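Local coordinates for protein probable 2-hydroxyhepta-2,4-diene-1,7-dioate isomerase (Thermus thermophilus, PDB 2DFU) that probably acts as an isomerase or hydrolase of small oxo-acids, being a predicted metal-binding member of the fumarylacetoacetate hydrolase family, at residues 51-57 / 225-230; 72-76 / 202-206; 141-145 / 242-246; 144-148 / 159-163. All blocks are in the same frame, centred on the assembly; numbering follows the deposited sequence.

Interactions 1 and 2 adjoin, with centres about 9 Å apart: Asn56 in 51-57 binds the backbone of Ile203 and Phe204 in 202-206, so the loop contact at the surface is tied to the strand pair beneath it. Interaction 3 packs one sheet on another deeper in the chain, and interaction 4 continues from the end of the same strand, sharing Val144 and Asp145; their centres are about 15 Å apart. Leu226 of interaction 1 packs against Ala143 and Asp145. Asp145 lies close to Glu114 and Glu116, a cluster consistent with the family's metal site. Interaction 2 stands about 21 Å from interaction 4, centre to centre.

Interaction 1: 51-57 / 225-230; sequences VCVGRNY and VLTGTP
Val51 and Cys52 pair with Val225 and Leu226 as neighbouring parallel strands, and the contact then carries on into the loops that follow. Leu226 N donates to Val51 O at 2.9 Å, and Val53 N answers by reaching Leu226 O at 3.1 Å. Beside these bonds, Cys52 SG rests on Leu226 CD1 at 3.6 Å. Past the strand ends Asn56 takes over: its ND2 donates to Thr227 O at 3.0 Å, the oxygen lying near the amide plane, while OD1 accepts from Phe204 N, so both ends of the amide are gripped and its rotation is fixed. In the fumarylacetoacetate hydrolase fold of this chain, strand 50-53 runs between 78-81 and 224-226, and the latter also pairs with 111-121. Tyr57 lies along the outgoing loop. Its CB passes Thr229 O at 4.0 Å, and CG, set anti to the carbonyl carbon (chi1 -79°), comes over Pro230 CA. Further out, CD1 touches the Thr229 carbonyl group and CE1 meets Gly228 O at 3.5 Å, both obliquely. On the same side of the ring, Pro230 CG lies over the face, nearest CE2 and CZ, in a CH-pi contact, 3.8 Å from the centroid of the Tyr57 ring. At the tip, Tyr57 OH hydrogen-bonds at 3.0 Å to the oxygen of a water in the ring plane. That water also donates to Gly228 O.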
loop_
_atom_site.group_PDB
_atom_site.type_symbol
_atom_site.label_atom_id
_atom_site.label_comp_id
_atom_site.label_asym_id
_atom_site.label_seq_id
_atom_site.Cartn_x
_atom_site.Cartn_y
_atom_site.Cartn_z
ATOM N N VAL A 51 -1.566 3.027 -6.693
ATOM C CA VAL A 51 -1.273 2.183 -7.849
ATOM C C VAL A 51 -0.687 3.027 -8.975
ATOM O O VAL A 51 -1.252 4.056 -9.349
ATOM C CB VAL A 51 -2.555 1.470 -8.339
ATOM C CG1 VAL A 51 -2.212 0.455 -9.402
ATOM C CG2 VAL A 51 -3.251 0.791 -7.166
ATOM N N CYS A 52 0.444 2.596 -9.527
ATOM C CA CYS A 52 1.085 3.377 -10.576
ATOM C C CYS A 52 1.285 2.635 -11.886
ATOM O O CYS A 52 1.538 1.435 -11.904
ATOM C CB CYS A 52 2.433 3.882 -10.077
ATOM S SG CYS A 52 2.403 4.380 -8.344
ATOM N N VAL A 53 1.185 3.378 -12.983
ATOM C CA VAL A 53 1.359 2.818 -14.316
ATOM C C VAL A 53 2.789 3.011 -14.788
ATOM O O VAL A 53 3.448 3.989 -14.427
ATOM C CB VAL A 53 0.408 3.491 -15.334
ATOM C CG1 VAL A 53 0.705 2.999 -16.744
ATOM C CG2 VAL A 53 -1.038 3.175 -14.973
ATOM N N GLY A 54 3.275 2.064 -15.582
ATOM C CA GLY A 54 4.621 2.177 -16.106
ATOM C C GLY A 54 4.590 3.018 -17.372
ATOM O O GLY A 54 4.022 4.109 -17.394
ATOM N N ARG A 55 5.198 2.507 -18.432
ATOM C CA ARG A 55 5.232 3.206 -19.710
ATOM C C ARG A 55 3.803 3.511 -20.143
ATOM O O ARG A 55 2.951 2.623 -20.141
ATOM C CB ARG A 55 5.917 2.316 -20.747
ATOM C CG ARG A 55 6.079 2.921 -22.122
ATOM C CD ARG A 55 6.761 1.917 -23.035
ATOM N NE ARG A 55 6.911 2.407 -24.401
ATOM C CZ ARG A 55 7.345 1.658 -25.411
ATOM N NH1 ARG A 55 7.671 0.387 -25.200
ATOM N NH2 ARG A 55 7.455 2.176 -26.628
ATOM N N ASN A 56 3.525 4.761 -20.499
ATOM C CA ASN A 56 2.175 5.105 -20.927
ATOM C C ASN A 56 2.078 6.257 -21.922
ATOM O O ASN A 56 0.981 6.677 -22.289
ATOM C CB ASN A 56 1.290 5.403 -19.714
ATOM C CG ASN A 56 -0.187 5.318 -20.050
ATOM O OD1 ASN A 56 -0.599 4.447 -20.814
ATOM N ND2 ASN A 56 -0.987 6.213 -19.484
ATOM N N TYR A 57 3.217 6.769 -22.365
ATOM C CA TYR A 57 3.217 7.855 -23.334
ATOM C C TYR A 57 3.967 7.462 -24.605
ATOM O O TYR A 57 4.977 6.758 -24.551
ATOM C CB TYR A 57 3.850 9.117 -22.737
ATOM C CG TYR A 57 2.942 9.905 -21.814
ATOM C CD1 TYR A 57 2.680 9.471 -20.513
ATOM C CD2 TYR A 57 2.346 11.091 -22.244
ATOM C CE1 TYR A 57 1.847 10.206 -19.665
ATOM C CE2 TYR A 57 1.514 11.828 -21.409
ATOM C CZ TYR A 57 1.269 11.384 -20.120
ATOM O OH TYR A 57 0.452 12.121 -19.292
ATOM N N VAL A 225 -4.063 6.926 -8.102
ATOM C CA VAL A 225 -3.564 6.156 -9.239
ATOM C C VAL A 225 -2.741 7.096 -10.105
ATOM O O VAL A 225 -3.218 8.178 -10.461
ATOM C CB VAL A 225 -4.732 5.576 -10.086
ATOM C CG1 VAL A 225 -4.189 4.851 -11.306
ATOM C CG2 VAL A 225 -5.579 4.622 -9.236
ATOM N N LEU A 226 -1.504 6.705 -10.413
ATOM C CA LEU A 226 -0.623 7.521 -11.252
ATOM C C LEU A 226 -0.734 7.023 -12.691
ATOM O O LEU A 226 -0.782 5.816 -12.933
ATOM C CB LEU A 226 0.830 7.427 -10.772
ATOM C CG LEU A 226 1.109 7.740 -9.295
ATOM C CD1 LEU A 226 2.618 7.916 -9.099
ATOM C CD2 LEU A 226 0.380 8.996 -8.862
ATOM N N THR A 227 -0.756 7.948 -13.645
ATOM C CA THR A 227 -0.930 7.587 -15.047
ATOM C C THR A 227 0.288 7.586 -15.983
ATOM O O THR A 227 0.133 7.735 -17.197
ATOM C CB THR A 227 -2.013 8.480 -15.665
ATOM O OG1 THR A 227 -1.579 9.846 -15.640
ATOM C CG2 THR A 227 -3.299 8.372 -14.864
ATOM N N GLY A 228 1.492 7.411 -15.450
ATOM C CA GLY A 228 2.661 7.396 -16.320
ATOM C C GLY A 228 3.285 8.762 -16.561
ATOM O O GLY A 228 2.690 9.791 -16.247
ATOM N N THR A 229 4.481 8.781 -17.141
ATOM C CA THR A 229 5.179 10.040 -17.379
ATOM C C THR A 229 5.693 10.193 -18.814
ATOM O O THR A 229 6.059 9.215 -19.457
ATOM C CB THR A 229 6.373 10.181 -16.389
ATOM O OG1 THR A 229 6.890 11.514 -16.437
ATOM C CG2 THR A 229 7.482 9.196 -16.742
ATOM N N PRO A 230 5.712 11.433 -19.332
ATOM C CA PRO A 230 6.186 11.722 -20.694
ATOM C C PRO A 230 7.701 11.546 -20.782
ATOM O O PRO A 230 8.340 11.124 -19.818
ATOM C CB PRO A 230 5.781 13.182 -20.902
ATOM C CG PRO A 230 4.622 13.370 -19.959
ATOM C CD PRO A 230 5.084 12.624 -18.737
HETATM O O HOH W 1 5.660 6.513 -17.233
HETATM O O HOH W 2 0.440 11.027 -16.512
#

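Interaction 2: 72-76 / 202-206; sequences LPKEP and MIFSV
Ile203 meets the 72-76 loop through the end of its longer branch: CD1 lies 3.6 Å from Leu72 CD2, with Pro73 CD more loosely placed at its flank. Its other branch, CG2, sits 3.7 Å above the centre of the next side chain in sequence, the ring of Phe204. That ring carries most of the contact. With CG anti to the carbonyl carbon (chi1 -57°), it projects into the bend formed by Pro73 to Pro76. Pro76 CG lies over the face opposite Ile203, 3.6 Å from the ring centroid and close to the ring normal, a CH-pi contact that leaves the phenyl sandwiched between a branched side chain and a proline. Lys74 O comes to the edge of the ring, near its plane, at 3.6 Å from CE1, while CE2 touches Pro73 CG at 3.9 Å. No hydrogen bond joins the two loops. At Ser205 the chain turns into helix 206-214: the serine is the N-cap, its OG bonds a backbone N at the helix start, and its own N donates to Glu208 OE1, in the manner of a capping box. Residues 59-71, just before Leu72, are not modelled, which is consistent with the mobile lid that relatives in the fumarylacetoacetate hydrolase family carry in this region.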
loop_
_atom_site.group_PDB
_atom_site.type_symbol
_atom_site.label_atom_id
_atom_site.label_comp_id
_atom_site.label_asym_id
_atom_site.label_seq_id
_atom_site.Cartn_x
_atom_site.Cartn_y
_atom_site.Cartn_z
ATOM N N LEU A 72 5.685 -1.427 -27.314
ATOM C CA LEU A 72 4.555 -0.910 -26.543
ATOM C C LEU A 72 3.814 -2.046 -25.849
ATOM O O LEU A 72 3.451 -3.036 -26.484
ATOM C CB LEU A 72 3.579 -0.157 -27.456
ATOM C CG LEU A 72 4.066 1.111 -28.167
ATOM C CD1 LEU A 72 2.948 1.669 -29.037
ATOM C CD2 LEU A 72 4.507 2.139 -27.141
ATOM N N PRO A 73 3.570 -1.914 -24.533
ATOM C CA PRO A 73 2.868 -2.947 -23.765
ATOM C C PRO A 73 1.426 -3.185 -24.214
ATOM O O PRO A 73 0.772 -2.289 -24.748
ATOM C CB PRO A 73 2.960 -2.428 -22.329
ATOM C CG PRO A 73 2.954 -0.946 -22.514
ATOM C CD PRO A 73 3.907 -0.765 -23.672
ATOM N N LYS A 74 0.952 -4.408 -23.991
ATOM C CA LYS A 74 -0.407 -4.811 -24.349
ATOM C C LYS A 74 -1.366 -4.459 -23.214
ATOM O O LYS A 74 -2.529 -4.131 -23.445
ATOM C CB LYS A 74 -0.450 -6.321 -24.605
ATOM C CG LYS A 74 0.151 -7.150 -23.470
ATOM C CD LYS A 74 -0.111 -8.647 -23.636
ATOM C CE LYS A 74 -1.549 -9.027 -23.281
ATOM N NZ LYS A 74 -2.573 -8.421 -24.184
ATOM N N GLU A 75 -0.866 -4.553 -21.986
ATOM C CA GLU A 75 -1.648 -4.230 -20.796
ATOM C C GLU A 75 -0.853 -3.218 -19.984
ATOM O O GLU A 75 0.375 -3.154 -20.084
ATOM C CB GLU A 75 -1.883 -5.472 -19.931
ATOM C CG GLU A 75 -2.587 -6.623 -20.622
ATOM C CD GLU A 75 -2.961 -7.738 -19.658
ATOM O OE1 GLU A 75 -2.097 -8.150 -18.855
ATOM O OE2 GLU A 75 -4.118 -8.208 -19.708
ATOM N N PRO A 76 -1.541 -2.408 -19.169
ATOM C CA PRO A 76 -0.831 -1.416 -18.356
ATOM C C PRO A 76 0.099 -2.109 -17.358
ATOM O O PRO A 76 -0.323 -3.016 -16.648
ATOM C CB PRO A 76 -1.963 -0.675 -17.646
ATOM C CG PRO A 76 -3.133 -0.840 -18.577
ATOM C CD PRO A 76 -3.000 -2.272 -19.015
ATOM N N MET A 202 -1.707 9.183 -24.478
ATOM C CA MET A 202 -1.573 8.060 -23.554
ATOM C C MET A 202 -1.867 6.747 -24.265
ATOM O O MET A 202 -2.812 6.654 -25.047
ATOM C CB MET A 202 -2.538 8.194 -22.371
ATOM C CG MET A 202 -2.066 9.091 -21.233
ATOM S SD MET A 202 -3.260 9.048 -19.867
ATOM C CE MET A 202 -2.543 10.293 -18.721
ATOM N N ILE A 203 -1.053 5.737 -23.988
ATOM C CA ILE A 203 -1.248 4.422 -24.580
ATOM C C ILE A 203 -2.540 3.867 -23.996
ATOM O O ILE A 203 -3.383 3.317 -24.712
ATOM C CB ILE A 203 -0.074 3.498 -24.235
ATOM C CG1 ILE A 203 1.213 4.075 -24.836
ATOM C CG2 ILE A 203 -0.353 2.084 -24.729
ATOM C CD1 ILE A 203 2.470 3.317 -24.475
ATOM N N PHE A 204 -2.690 4.030 -22.684
ATOM C CA PHE A 204 -3.884 3.581 -21.977
ATOM C C PHE A 204 -4.520 4.816 -21.366
ATOM O O PHE A 204 -3.852 5.589 -20.672
ATOM C CB PHE A 204 -3.516 2.604 -20.862
ATOM C CG PHE A 204 -2.750 1.412 -21.340
ATOM C CD1 PHE A 204 -3.373 0.433 -22.103
ATOM C CD2 PHE A 204 -1.394 1.284 -21.053
ATOM C CE1 PHE A 204 -2.657 -0.657 -22.578
ATOM C CE2 PHE A 204 -0.663 0.194 -21.525
ATOM C CZ PHE A 204 -1.296 -0.778 -22.290
ATOM N N SER A 205 -5.804 5.013 -21.631
ATOM C CA SER A 205 -6.506 6.158 -21.080
ATOM C C SER A 205 -6.698 5.960 -19.575
ATOM O O SER A 205 -6.540 4.853 -19.046
ATOM C CB SER A 205 -7.877 6.309 -21.744
ATOM O OG SER A 205 -8.778 5.316 -21.272
ATOM N N VAL A 206 -7.045 7.038 -18.886
ATOM C CA VAL A 206 -7.283 6.968 -17.452
ATOM C C VAL A 206 -8.418 5.984 -17.181
ATOM O O VAL A 206 -8.335 5.158 -16.275
ATOM C CB VAL A 206 -7.658 8.356 -16.892
ATOM C CG1 VAL A 206 -8.100 8.238 -15.436
ATOM C CG2 VAL A 206 -6.466 9.293 -17.025
#

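Interaction 3: 141-145 / 242-246; sequences TVAVD and LEVAV
Val142 divides its two methyl groups between two valines of the facing strand. CG1, anti to the backbone N at chi1 -168°, presses on Val244 CG1 at 3.3 Å, tighter than usual for two methyl carbons. CG2 goes to Val246 CG2 at 3.5 Å, and the Val142 and Val246 side chains run alongside in opposing senses, whereas Val142 and Val244 meet at a slant. Ala143 turns its CB away, to the other face of its own sheet, where it packs on Leu168, Leu170 and Leu226. Val144 comes back to the contact: its CG2 touches Val244 CG2 at 3.6 Å, so Val244 offers one methyl to each of the two inward-facing valines of strand 137-148. The other branch of Val144, CG1, reaches loosely toward Leu242 CD2 at 4.4 Å.

The two strand segments approach within 7.6 Å, axis to axis, and run at 147° to each other, roughly antiparallel. The strands meet through their side chains and not edge to edge, and the backbone bonds go elsewhere: Val142 and Val144 pair with Gly171 and Pro169 of strand 168-175, and Ala143 with Glu116, while strand 241-246 sits between 184-189 and 250-259 in a five-stranded sheet. Leu117 against Val246 and Tyr113 against Leu242 extend the same layer. All the touching atoms named here are side-chain carbons and no hydrogen bond crosses, so this part of the interface rests on van der Waals packing and the burial of apolar surface.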
loop_
_atom_site.group_PDB
_atom_site.type_symbol
_atom_site.label_atom_id
_atom_site.label_comp_id
_atom_site.label_asym_id
_atom_site.label_seq_id
_atom_site.Cartn_x
_atom_site.Cartn_y
_atom_site.Cartn_z
ATOM N N THR A 141 -5.120 15.372 -9.758
ATOM C CA THR A 141 -4.098 16.184 -9.129
ATOM C C THR A 141 -2.774 15.898 -9.821
ATOM O O THR A 141 -2.735 15.180 -10.818
ATOM C CB THR A 141 -4.022 15.913 -7.593
ATOM O OG1 THR A 141 -3.175 16.893 -6.982
ATOM C CG2 THR A 141 -3.485 14.512 -7.300
ATOM N N VAL A 142 -1.692 16.456 -9.306
ATOM C CA VAL A 142 -0.389 16.273 -9.926
ATOM C C VAL A 142 0.552 15.517 -9.003
ATOM O O VAL A 142 0.397 15.556 -7.784
ATOM C CB VAL A 142 0.240 17.644 -10.267
ATOM C CG1 VAL A 142 1.447 17.463 -11.161
ATOM C CG2 VAL A 142 -0.805 18.538 -10.930
ATOM N N ALA A 143 1.531 14.835 -9.585
ATOM C CA ALA A 143 2.491 14.091 -8.784
ATOM C C ALA A 143 3.855 14.046 -9.430
ATOM O O ALA A 143 4.013 14.319 -10.618
ATOM C CB ALA A 143 2.005 12.667 -8.573
ATOM N N VAL A 144 4.847 13.719 -8.618
ATOM C CA VAL A 144 6.197 13.532 -9.103
ATOM C C VAL A 144 6.532 12.130 -8.608
ATOM O O VAL A 144 6.592 11.891 -7.404
ATOM C CB VAL A 144 7.206 14.517 -8.488
ATOM C CG1 VAL A 144 8.611 14.081 -8.849
ATOM C CG2 VAL A 144 6.948 15.916 -8.987
ATOM N N ASP A 145 6.713 11.202 -9.534
ATOM C CA ASP A 145 7.047 9.834 -9.175
ATOM C C ASP A 145 8.567 9.762 -9.030
ATOM O O ASP A 145 9.282 9.541 -10.008
ATOM C CB ASP A 145 6.536 8.885 -10.276
ATOM C CG ASP A 145 6.999 7.444 -10.093
ATOM O OD1 ASP A 145 7.600 7.122 -9.048
ATOM O OD2 ASP A 145 6.759 6.626 -11.008
ATOM N N LEU A 242 11.657 21.669 -8.338
ATOM C CA LEU A 242 10.788 21.011 -9.302
ATOM C C LEU A 242 9.378 21.610 -9.345
ATOM O O LEU A 242 8.749 21.932 -8.344
ATOM C CB LEU A 242 10.686 19.529 -8.973
ATOM C CG LEU A 242 11.925 18.740 -9.360
ATOM C CD1 LEU A 242 12.978 18.755 -8.256
ATOM C CD2 LEU A 242 11.618 17.267 -9.611
ATOM N N GLU A 243 8.916 21.743 -10.578
ATOM C CA GLU A 243 7.585 22.260 -10.816
ATOM C C GLU A 243 6.890 21.406 -11.875
ATOM O O GLU A 243 7.364 21.262 -12.985
ATOM C CB GLU A 243 7.798 23.670 -11.368
ATOM C CG GLU A 243 6.540 24.523 -11.468
ATOM C CD GLU A 243 6.955 25.909 -11.933
ATOM O OE1 GLU A 243 6.171 26.563 -12.608
ATOM O OE2 GLU A 243 8.089 26.307 -11.658
ATOM N N VAL A 244 5.754 20.795 -11.493
ATOM C CA VAL A 244 4.989 20.090 -12.514
ATOM C C VAL A 244 3.643 20.757 -12.762
ATOM O O VAL A 244 2.793 20.828 -11.884
ATOM C CB VAL A 244 4.770 18.639 -12.078
ATOM C CG1 VAL A 244 4.046 17.868 -13.186
ATOM C CG2 VAL A 244 6.099 17.974 -11.798
ATOM N N ALA A 245 3.439 21.314 -13.947
ATOM C CA ALA A 245 2.205 22.016 -14.238
ATOM C C ALA A 245 1.300 21.179 -15.131
ATOM O O ALA A 245 1.731 20.661 -16.161
ATOM C CB ALA A 245 2.513 23.348 -14.898
ATOM N N VAL A 246 0.048 21.038 -14.710
ATOM C CA VAL A 246 -0.941 20.281 -15.461
ATOM C C VAL A 246 -2.073 21.250 -15.741
ATOM O O VAL A 246 -2.685 21.788 -14.815
ATOM C CB VAL A 246 -1.471 19.080 -14.648
ATOM C CG1 VAL A 246 -2.608 18.395 -15.402
ATOM C CG2 VAL A 246 -0.346 18.089 -14.402
#

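Interaction 4: 144-148 / 159-163; sequences VDITA and VRAKS
At the end of strand 137-148, where the presumed metal site of the domain lies, Asp145 and Thr147 converge on the amine of Lys162 from the short helix 159-162. Lys162 NZ makes a salt bridge to Asp145 OD2 at 2.8 Å, arriving from above the carboxylate plane, 41° out of it, and a hydrogen bond to Thr147 OG1 at 2.6 Å. The lysine chain is bent at chi2 (-80°) and extended beyond, which carries CD past Asp145 OD1 at 3.3 Å and lays the side chain nearly at right angles to the aspartate. Thr147 OG1 in turn donates a longer bond, 3.3 Å, to Asp145 O. The other carboxylate oxygen, Asp145 OD1, pairs with Lys81 NZ, and the same amine bonds Lys162 O, so Lys81 ties both segments together. Glu114 and Glu116 lie close to Asp145 OD2; a trio of two glutamates and an aspartate is the usual metal ligand set of fumarylacetoacetate hydrolase relatives, so here the two lysines probably border that site. The backbones also meet: Ala148 N donates to Ala161 O at 2.9 Å, and Thr147 CA brings a C-H to the same oxygen at 3.4 Å. Ala161 CB rests on Ala148 O at 3.5 Å. Beyond it, Arg160 pairs with Asp155 and also reaches Glu75 of the second subunit.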
loop_
_atom_site.group_PDB
_atom_site.type_symbol
_atom_site.label_atom_id
_atom_site.label_comp_id
_atom_site.label_asym_id
_atom_site.label_seq_id
_atom_site.Cartn_x
_atom_site.Cartn_y
_atom_site.Cartn_z
ATOM N N VAL A 144 4.847 13.719 -8.618
ATOM C CA VAL A 144 6.197 13.532 -9.103
ATOM C C VAL A 144 6.532 12.130 -8.608
ATOM O O VAL A 144 6.592 11.891 -7.404
ATOM C CB VAL A 144 7.206 14.517 -8.488
ATOM C CG1 VAL A 144 8.611 14.081 -8.849
ATOM C CG2 VAL A 144 6.948 15.916 -8.987
ATOM N N ASP A 145 6.713 11.202 -9.534
ATOM C CA ASP A 145 7.047 9.834 -9.175
ATOM C C ASP A 145 8.567 9.762 -9.030
ATOM O O ASP A 145 9.282 9.541 -10.008
ATOM C CB ASP A 145 6.536 8.885 -10.276
ATOM C CG ASP A 145 6.999 7.444 -10.093
ATOM O OD1 ASP A 145 7.600 7.122 -9.048
ATOM O OD2 ASP A 145 6.759 6.626 -11.008
ATOM N N ILE A 146 9.060 9.993 -7.815
ATOM C CA ILE A 146 10.496 9.939 -7.556
ATOM C C ILE A 146 10.982 8.497 -7.740
ATOM O O ILE A 146 10.394 7.562 -7.191
ATOM C CB ILE A 146 10.821 10.412 -6.128
ATOM C CG1 ILE A 146 10.391 11.872 -5.952
ATOM C CG2 ILE A 146 12.315 10.247 -5.851
ATOM C CD1 ILE A 146 11.238 12.868 -6.731
ATOM N N THR A 147 12.063 8.327 -8.499
ATOM C CA THR A 147 12.592 7.000 -8.794
ATOM C C THR A 147 14.099 6.819 -8.573
ATOM O O THR A 147 14.910 7.610 -9.062
ATOM C CB THR A 147 12.304 6.631 -10.276
ATOM O OG1 THR A 147 10.904 6.762 -10.544
ATOM C CG2 THR A 147 12.753 5.223 -10.574
ATOM N N ALA A 148 14.471 5.769 -7.848
ATOM C CA ALA A 148 15.882 5.473 -7.634
ATOM C C ALA A 148 16.194 4.375 -8.655
ATOM O O ALA A 148 15.970 3.189 -8.402
ATOM C CB ALA A 148 16.117 4.985 -6.219
ATOM N N VAL A 159 10.477 -1.764 -4.605
ATOM C CA VAL A 159 10.071 -1.205 -3.328
ATOM C C VAL A 159 10.884 0.024 -2.917
ATOM O O VAL A 159 10.311 1.100 -2.722
ATOM C CB VAL A 159 10.107 -2.255 -2.209
ATOM C CG1 VAL A 159 9.640 -1.634 -0.904
ATOM C CG2 VAL A 159 9.198 -3.417 -2.576
ATOM N N ARG A 160 12.200 -0.085 -2.778
ATOM C CA ARG A 160 12.892 1.138 -2.403
ATOM C C ARG A 160 13.144 2.033 -3.606
ATOM O O ARG A 160 13.472 3.206 -3.453
ATOM C CB ARG A 160 14.190 0.865 -1.627
ATOM C CG ARG A 160 15.210 0.020 -2.296
ATOM C CD ARG A 160 16.400 -0.172 -1.365
ATOM N NE ARG A 160 17.359 -1.085 -1.961
ATOM C CZ ARG A 160 18.626 -1.204 -1.585
ATOM N NH1 ARG A 160 19.109 -0.462 -0.597
ATOM N NH2 ARG A 160 19.413 -2.063 -2.215
ATOM N N ALA A 161 12.952 1.494 -4.805
ATOM C CA ALA A 161 13.147 2.291 -6.009
ATOM C C ALA A 161 12.015 3.301 -6.185
ATOM O O ALA A 161 12.236 4.415 -6.657
ATOM C CB ALA A 161 13.212 1.387 -7.236
ATOM N N LYS A 162 10.812 2.908 -5.784
ATOM C CA LYS A 162 9.628 3.746 -5.945
ATOM C C LYS A 162 8.873 4.099 -4.664
ATOM O O LYS A 162 8.131 5.084 -4.630
ATOM C CB LYS A 162 8.640 3.041 -6.884
ATOM C CG LYS A 162 9.117 2.831 -8.319
ATOM C CD LYS A 162 8.968 4.115 -9.133
ATOM C CE LYS A 162 9.144 3.852 -10.627
ATOM N NZ LYS A 162 9.065 5.110 -11.427
ATOM N N SER A 163 9.052 3.305 -3.616
ATOM C CA SER A 163 8.301 3.533 -2.394
ATOM C C SER A 163 9.062 3.987 -1.149
ATOM O O SER A 163 8.591 3.789 -0.024
ATOM C CB SER A 163 7.493 2.276 -2.075
ATOM O OG SER A 163 6.463 2.560 -1.146
#